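Local coordinates for protein BIS(5'-nucleosyl)-tetraphosphatase (Diadenosine tetraphosphatase), putative (Plasmodium falciparum, PDB 5CFJ) that probably hydrolyses diadenosine tetraphosphate asymmetrically, as a Nudix-family bis(5'-nucleosyl)-tetraphosphatase of the malaria parasite, at residues Leu35-Ala40 with Asp114-Tyr119; Tyr81-Lys86 with Ala137-Glu142. One frame throughout, in Å; residues are numbered along the deposited sequence.

Interaction 1 of 2, residues Leu35-Ala40 with Asp114-Tyr119; sequences LKASYA and DEHTDY. With SO4 (sulfate ion), chain C.
Leu35 and Tyr119 form an antiparallel, non-hydrogen-bonded pair, their CA atoms 4.4 Å apart, where the end of strand 30-37 runs beside the start of strand 116-122. Lys36 O accepts from Thr117 N (2.9 Å), at the residue where the chain turns a corner, and Ser38 N gives a hydrogen bond to Glu115 O (2.8 Å), continuing the backbone bonds past the strand ends. Among the side chains, Leu35 lies against the His116 ring: its CB sits over one face, 3.5 Å from the ring centroid, while CD1 reaches CE1. Glu115 CG lies over the opposite face, offset toward the rim. A water near the ring plane joins His116 NE2 to Leu35 O. In one of its two conformers, Ser38 OG donates to Asp114 O at 2.9 Å from above the carbonyl plane. On the face shared with Asp118, the extended Lys36 chain carries NZ to two oxygens of a sulfate, probably from the crystallisation liquor, which Trp44 also binds; Asp118 makes its salt bridge with Lys120. The chemistry is therefore split: backbone bonds and an imidazole packed against Leu35 join the strand ends, while the Lys36 ammonium leads away to the sulfate, consistent with a spot that could take up anions.

Interaction 2 of 2, residues Tyr81-Lys86 with Ala137-Glu142; sequences YQKTLK and ADLLKE
Lys83 NZ and Glu142 OE1 make a salt bridge of 2.8 Å between strand 81-86 and helix 137-142. The ammonium approaches the syn side of the carboxylate, 32° out of its plane, and the two side chains cross at about a right angle. Tyr81 OH is hydrogen-bonded to a water lying near Glu142 OE1; that second separation is too short to be trusted. Next to this polar pair lies Leu139. Its CD1 touches Lys83 CB at 3.8 Å and meets the Tyr81 ring at its edge, in plane, with CE1 3.9 Å away; CD2 reaches more distantly to Leu85 CD1, at 4.4 Å. Tyr81 OH comes within 3.5 Å of Glu142 CB. Lys83 is extended throughout, and its methylenes slide past Leu139 in the opposite direction before the ammonium reaches the acid.

Farther out, backbone hydrogen bonds from Tyr81, Lys83 and Leu85 to strand 92-103 fix the strand, while Leu139 also packs on Tyr98 and Leu12. The axes of the two short segments, 81-86 and 137-142, run nearly antiparallel, at 164°, with a closest approach of 10.2 Å. This is helix-on-sheet packing within the alpha/beta/alpha sandwich of the Nudix fold: the C-terminal helix lies against the mixed sheet through an apolar layer bordered by a salt bridge.

The centres of the two interactions are 21 Å apart, on opposite sides of the chain's centre, and their nearest atoms stay about 10 Å from each other. Along the chain the segments alternate: 35-40, 81-86, 114-119, then 137-142. Strand 116-122 of interaction 1 is followed by helix 134-147 of interaction 2, and both contacts reach the same mixed sheet. Interaction 1 joins two of its strands at a surface-exposed end; interaction 2 sets the C-terminal helix against strand 76-89. Between them, Leu140 of that helix packs on Phe32 and Phe34 of strand 30-37, so the last strand and last helix of the chain both fold back onto the sheet of one Nudix domain.

Interaction 1 of 2, residues Leu35-Ala40 with Asp114-Tyr119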
loop_
_atom_site.group_PDB
_atom_site.type_symbol
_atom_site.label_atom_id
_atom_site.label_comp_id
_atom_site.label_asym_id
_atom_site.label_seq_id
_atom_site.Cartn_x
_atom_site.Cartn_y
_atom_site.Cartn_z
ATOM N N LEU A 35 -2.187 -6.224 -2.224
ATOM C CA LEU A 35 -3.288 -7.105 -1.869
ATOM C C LEU A 35 -4.271 -7.176 -3.030
ATOM O O LEU A 35 -4.621 -6.140 -3.613
ATOM C CB LEU A 35 -3.995 -6.590 -0.618
ATOM C CG LEU A 35 -3.104 -6.190 0.556
ATOM C CD1 LEU A 35 -3.967 -5.659 1.692
ATOM C CD2 LEU A 35 -2.270 -7.354 1.044
ATOM N N LYS A 36 -4.708 -8.387 -3.365
ATOM C CA LYS A 36 -5.622 -8.586 -4.481
ATOM C C LYS A 36 -7.068 -8.546 -4.008
ATOM O O LYS A 36 -7.504 -9.399 -3.235
ATOM C CB LYS A 36 -5.336 -9.911 -5.185
ATOM C CG LYS A 36 -6.166 -10.083 -6.442
ATOM C CD LYS A 36 -5.940 -11.424 -7.108
ATOM C CE LYS A 36 -6.783 -11.554 -8.363
ATOM N NZ LYS A 36 -6.400 -12.760 -9.139
ATOM N N ALA A 37 -7.811 -7.556 -4.482
ATOM C CA ALA A 37 -9.193 -7.373 -4.056
ATOM C C ALA A 37 -10.066 -8.578 -4.393
ATOM O O ALA A 37 -9.963 -9.141 -5.487
ATOM C CB ALA A 37 -9.763 -6.125 -4.690
ATOM N N SER A 38 -10.930 -8.957 -3.454
ATOM C CA SER A 38 -11.859 -10.074 -3.636
ATOM C C SER A 38 -13.023 -9.715 -4.543
ATOM O O SER A 38 -13.600 -10.581 -5.201
ATOM C CB SER A 38 -12.420 -10.541 -2.290
ATOM O OG SER A 38 -11.408 -11.048 -1.449
ATOM N N TYR A 39 -13.383 -8.436 -4.555
ATOM C CA TYR A 39 -14.590 -7.997 -5.253
ATOM C C TYR A 39 -14.318 -7.339 -6.603
ATOM O O TYR A 39 -15.244 -6.885 -7.273
ATOM C CB TYR A 39 -15.381 -7.034 -4.364
ATOM N N ALA A 40 -13.054 -7.293 -7.004
ATOM C CA ALA A 40 -12.687 -6.664 -8.266
ATOM C C ALA A 40 -11.923 -7.621 -9.173
ATOM O O ALA A 40 -11.499 -8.694 -8.743
ATOM N N ASP A 114 -11.643 -10.746 4.462
ATOM C CA ASP A 114 -12.488 -11.129 3.332
ATOM C C ASP A 114 -12.370 -10.159 2.152
ATOM O O ASP A 114 -12.823 -10.464 1.049
ATOM C CB ASP A 114 -13.959 -11.265 3.760
ATOM C CG ASP A 114 -14.508 -10.020 4.445
ATOM O OD1 ASP A 114 -13.843 -8.966 4.435
ATOM O OD2 ASP A 114 -15.629 -10.102 4.997
ATOM N N GLU A 115 -11.742 -9.009 2.380
ATOM C CA GLU A 115 -11.586 -8.000 1.338
ATOM C C GLU A 115 -10.603 -8.415 0.243
ATOM O O GLU A 115 -10.632 -7.867 -0.865
ATOM C CB GLU A 115 -11.140 -6.678 1.964
ATOM C CG GLU A 115 -11.228 -5.476 1.046
ATOM C CD GLU A 115 -11.338 -4.180 1.820
ATOM O OE1 GLU A 115 -11.176 -4.215 3.057
ATOM O OE2 GLU A 115 -11.575 -3.127 1.193
ATOM N N HIS A 116 -9.727 -9.369 0.551
ATOM C CA HIS A 116 -8.690 -9.773 -0.391
ATOM C C HIS A 116 -8.523 -11.279 -0.478
ATOM O O HIS A 116 -8.742 -11.989 0.494
ATOM C CB HIS A 116 -7.360 -9.137 -0.005
ATOM C CG HIS A 116 -7.403 -7.645 0.016
ATOM N ND1 HIS A 116 -7.572 -6.922 1.179
ATOM C CD2 HIS A 116 -7.330 -6.735 -0.984
ATOM C CE1 HIS A 116 -7.583 -5.634 0.894
ATOM N NE2 HIS A 116 -7.442 -5.494 -0.414
ATOM N N THR A 117 -8.099 -11.756 -1.645
ATOM C CA THR A 117 -7.942 -13.191 -1.857
ATOM C C THR A 117 -6.482 -13.623 -1.911
ATOM O O THR A 117 -6.185 -14.809 -1.805
ATOM C CB THR A 117 -8.616 -13.642 -3.160
ATOM O OG1 THR A 117 -8.048 -12.920 -4.257
ATOM C CG2 THR A 117 -10.111 -13.388 -3.105
ATOM N N ASP A 118 -5.574 -12.669 -2.075
ATOM C CA ASP A 118 -4.164 -12.984 -2.251
ATOM C C ASP A 118 -3.323 -11.765 -1.904
ATOM O O ASP A 118 -3.844 -10.656 -1.816
ATOM C CB ASP A 118 -3.902 -13.425 -3.693
ATOM C CG ASP A 118 -2.629 -14.238 -3.851
ATOM O OD1 ASP A 118 -1.995 -14.602 -2.837
ATOM O OD2 ASP A 118 -2.264 -14.523 -5.013
ATOM N N TYR A 119 -2.028 -11.972 -1.692
ATOM C CA TYR A 119 -1.098 -10.864 -1.507
ATOM C C TYR A 119 0.211 -11.228 -2.159
ATOM O O TYR A 119 0.531 -12.406 -2.309
ATOM C CB TYR A 119 -0.870 -10.549 -0.027
ATOM C CG TYR A 119 -0.135 -11.635 0.729
ATOM C CD1 TYR A 119 1.258 -11.647 0.806
ATOM C CD2 TYR A 119 -0.835 -12.653 1.361
ATOM C CE1 TYR A 119 1.924 -12.656 1.498
ATOM C CE2 TYR A 119 -0.183 -13.657 2.050
ATOM C CZ TYR A 119 1.191 -13.660 2.112
ATOM O OH TYR A 119 1.827 -14.665 2.808
HETATM S S SO4 C . -3.933 -11.575 -11.342
HETATM O O1 SO4 C . -3.745 -12.659 -10.378
HETATM O O2 SO4 C . -5.108 -10.790 -10.983
HETATM O O3 SO4 C . -2.762 -10.704 -11.336
HETATM O O4 SO4 C . -4.124 -12.140 -12.674
HETATM O O HOH W 1 -6.707 -4.173 -3.000
HETATM O O HOH W 2 -4.067 -14.147 -7.001
#

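Interaction 2 of 2, residues Tyr81-Lys86 with Ala137-Glu142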
loop_
_atom_site.group_PDB
_atom_site.type_symbol
_atom_site.label_atom_id
_atom_site.label_comp_id
_atom_site.label_asym_id
_atom_site.label_seq_id
_atom_site.Cartn_x
_atom_site.Cartn_y
_atom_site.Cartn_z
ATOM N N TYR A 81 7.679 9.867 4.149
ATOM C CA TYR A 81 7.241 9.956 2.766
ATOM C C TYR A 81 5.748 9.697 2.704
ATOM O O TYR A 81 5.259 8.716 3.255
ATOM C CB TYR A 81 7.989 8.953 1.874
ATOM C CG TYR A 81 7.524 8.979 0.438
ATOM C CD1 TYR A 81 6.420 8.239 0.030
ATOM C CD2 TYR A 81 8.170 9.753 -0.507
ATOM C CE1 TYR A 81 5.966 8.273 -1.281
ATOM C CE2 TYR A 81 7.724 9.796 -1.822
ATOM C CZ TYR A 81 6.623 9.048 -2.200
ATOM O OH TYR A 81 6.176 9.079 -3.496
ATOM N N GLN A 82 5.027 10.572 2.019
ATOM C CA GLN A 82 3.616 10.340 1.735
ATOM C C GLN A 82 3.282 10.899 0.371
ATOM O O GLN A 82 3.946 11.820 -0.120
ATOM C CB GLN A 82 2.722 10.979 2.789
ATOM C CG GLN A 82 2.806 12.493 2.798
ATOM C CD GLN A 82 1.801 13.132 3.734
ATOM O OE1 GLN A 82 0.851 13.783 3.293
ATOM N NE2 GLN A 82 2.013 12.966 5.035
ATOM N N LYS A 83 2.255 10.343 -0.250
ATOM C CA LYS A 83 1.785 10.896 -1.510
ATOM C C LYS A 83 0.295 10.695 -1.633
ATOM O O LYS A 83 -0.233 9.631 -1.302
ATOM C CB LYS A 83 2.499 10.269 -2.713
ATOM C CG LYS A 83 2.190 11.002 -4.034
ATOM C CD LYS A 83 2.943 10.462 -5.238
ATOM C CE LYS A 83 2.636 11.318 -6.462
ATOM N NZ LYS A 83 3.339 10.860 -7.694
ATOM N N THR A 84 -0.372 11.720 -2.143
ATOM C CA THR A 84 -1.794 11.658 -2.416
ATOM C C THR A 84 -2.001 11.482 -3.917
ATOM O O THR A 84 -1.465 12.233 -4.729
ATOM C CB THR A 84 -2.496 12.913 -1.904
ATOM O OG1 THR A 84 -2.313 12.999 -0.484
ATOM C CG2 THR A 84 -3.965 12.857 -2.190
ATOM N N LEU A 85 -2.764 10.459 -4.270
ATOM C CA LEU A 85 -3.130 10.167 -5.646
ATOM C C LEU A 85 -4.574 10.534 -5.861
ATOM O O LEU A 85 -5.431 10.094 -5.123
ATOM C CB LEU A 85 -2.938 8.680 -5.954
ATOM C CG LEU A 85 -1.586 8.060 -5.627
ATOM C CD1 LEU A 85 -1.560 6.600 -6.049
ATOM C CD2 LEU A 85 -0.460 8.837 -6.284
ATOM N N LYS A 86 -4.848 11.329 -6.882
ATOM C CA LYS A 86 -6.221 11.626 -7.248
ATOM C C LYS A 86 -6.518 10.993 -8.593
ATOM O O LYS A 86 -5.765 11.159 -9.551
ATOM C CB LYS A 86 -6.480 13.128 -7.294
ATOM C CG LYS A 86 -7.916 13.412 -7.689
ATOM C CD LYS A 86 -8.325 14.829 -7.428
ATOM C CE LYS A 86 -9.824 14.977 -7.623
ATOM N NZ LYS A 86 -10.267 16.364 -7.364
ATOM N N ALA A 137 2.030 2.876 -10.046
ATOM C CA ALA A 137 3.343 2.479 -10.544
ATOM C C ALA A 137 4.382 3.556 -10.203
ATOM O O ALA A 137 5.503 3.296 -9.693
ATOM C CB ALA A 137 3.280 2.236 -12.045
ATOM N N ASP A 138 3.976 4.791 -10.462
ATOM C CA ASP A 138 4.848 5.919 -10.241
ATOM C C ASP A 138 5.089 6.119 -8.752
ATOM O O ASP A 138 6.203 6.451 -8.354
ATOM C CB ASP A 138 4.275 7.183 -10.871
ATOM C CG ASP A 138 4.267 7.117 -12.381
ATOM O OD1 ASP A 138 4.929 6.214 -12.937
ATOM O OD2 ASP A 138 3.606 7.958 -13.014
ATOM N N LEU A 139 4.062 5.891 -7.925
ATOM C CA LEU A 139 4.246 5.913 -6.479
ATOM C C LEU A 139 5.367 4.970 -6.073
ATOM O O LEU A 139 6.225 5.333 -5.258
ATOM C CB LEU A 139 2.950 5.528 -5.775
ATOM C CG LEU A 139 3.015 5.358 -4.257
ATOM C CD1 LEU A 139 3.279 6.689 -3.554
ATOM C CD2 LEU A 139 1.728 4.726 -3.745
ATOM N N LEU A 140 5.362 3.751 -6.614
ATOM C CA LEU A 140 6.411 2.805 -6.210
ATOM C C LEU A 140 7.799 3.293 -6.617
ATOM O O LEU A 140 8.776 3.210 -5.828
ATOM C CB LEU A 140 6.168 1.418 -6.793
ATOM C CG LEU A 140 4.816 0.802 -6.443
ATOM C CD1 LEU A 140 4.785 -0.661 -6.878
ATOM C CD2 LEU A 140 4.515 0.941 -4.963
ATOM N N LYS A 141 7.918 3.811 -7.838
ATOM C CA LYS A 141 9.231 4.304 -8.266
ATOM C C LYS A 141 9.720 5.482 -7.416
ATOM O O LYS A 141 10.896 5.554 -7.022
ATOM C CB LYS A 141 9.200 4.708 -9.737
ATOM C CG LYS A 141 9.122 3.536 -10.688
ATOM C CD LYS A 141 9.279 3.999 -12.123
ATOM C CE LYS A 141 10.580 4.761 -12.312
ATOM N NZ LYS A 141 11.770 3.887 -12.120
ATOM N N GLU A 142 8.821 6.407 -7.119
ATOM C CA GLU A 142 9.182 7.572 -6.324
ATOM C C GLU A 142 9.516 7.196 -4.870
ATOM O O GLU A 142 10.452 7.753 -4.273
ATOM C CB GLU A 142 8.062 8.613 -6.414
ATOM C CG GLU A 142 7.889 9.093 -7.866
ATOM C CD GLU A 142 6.740 10.067 -8.094
ATOM O OE1 GLU A 142 6.077 10.473 -7.120
ATOM O OE2 GLU A 142 6.496 10.430 -9.269
HETATM O O HOH W 3 6.615 11.244 -4.908
#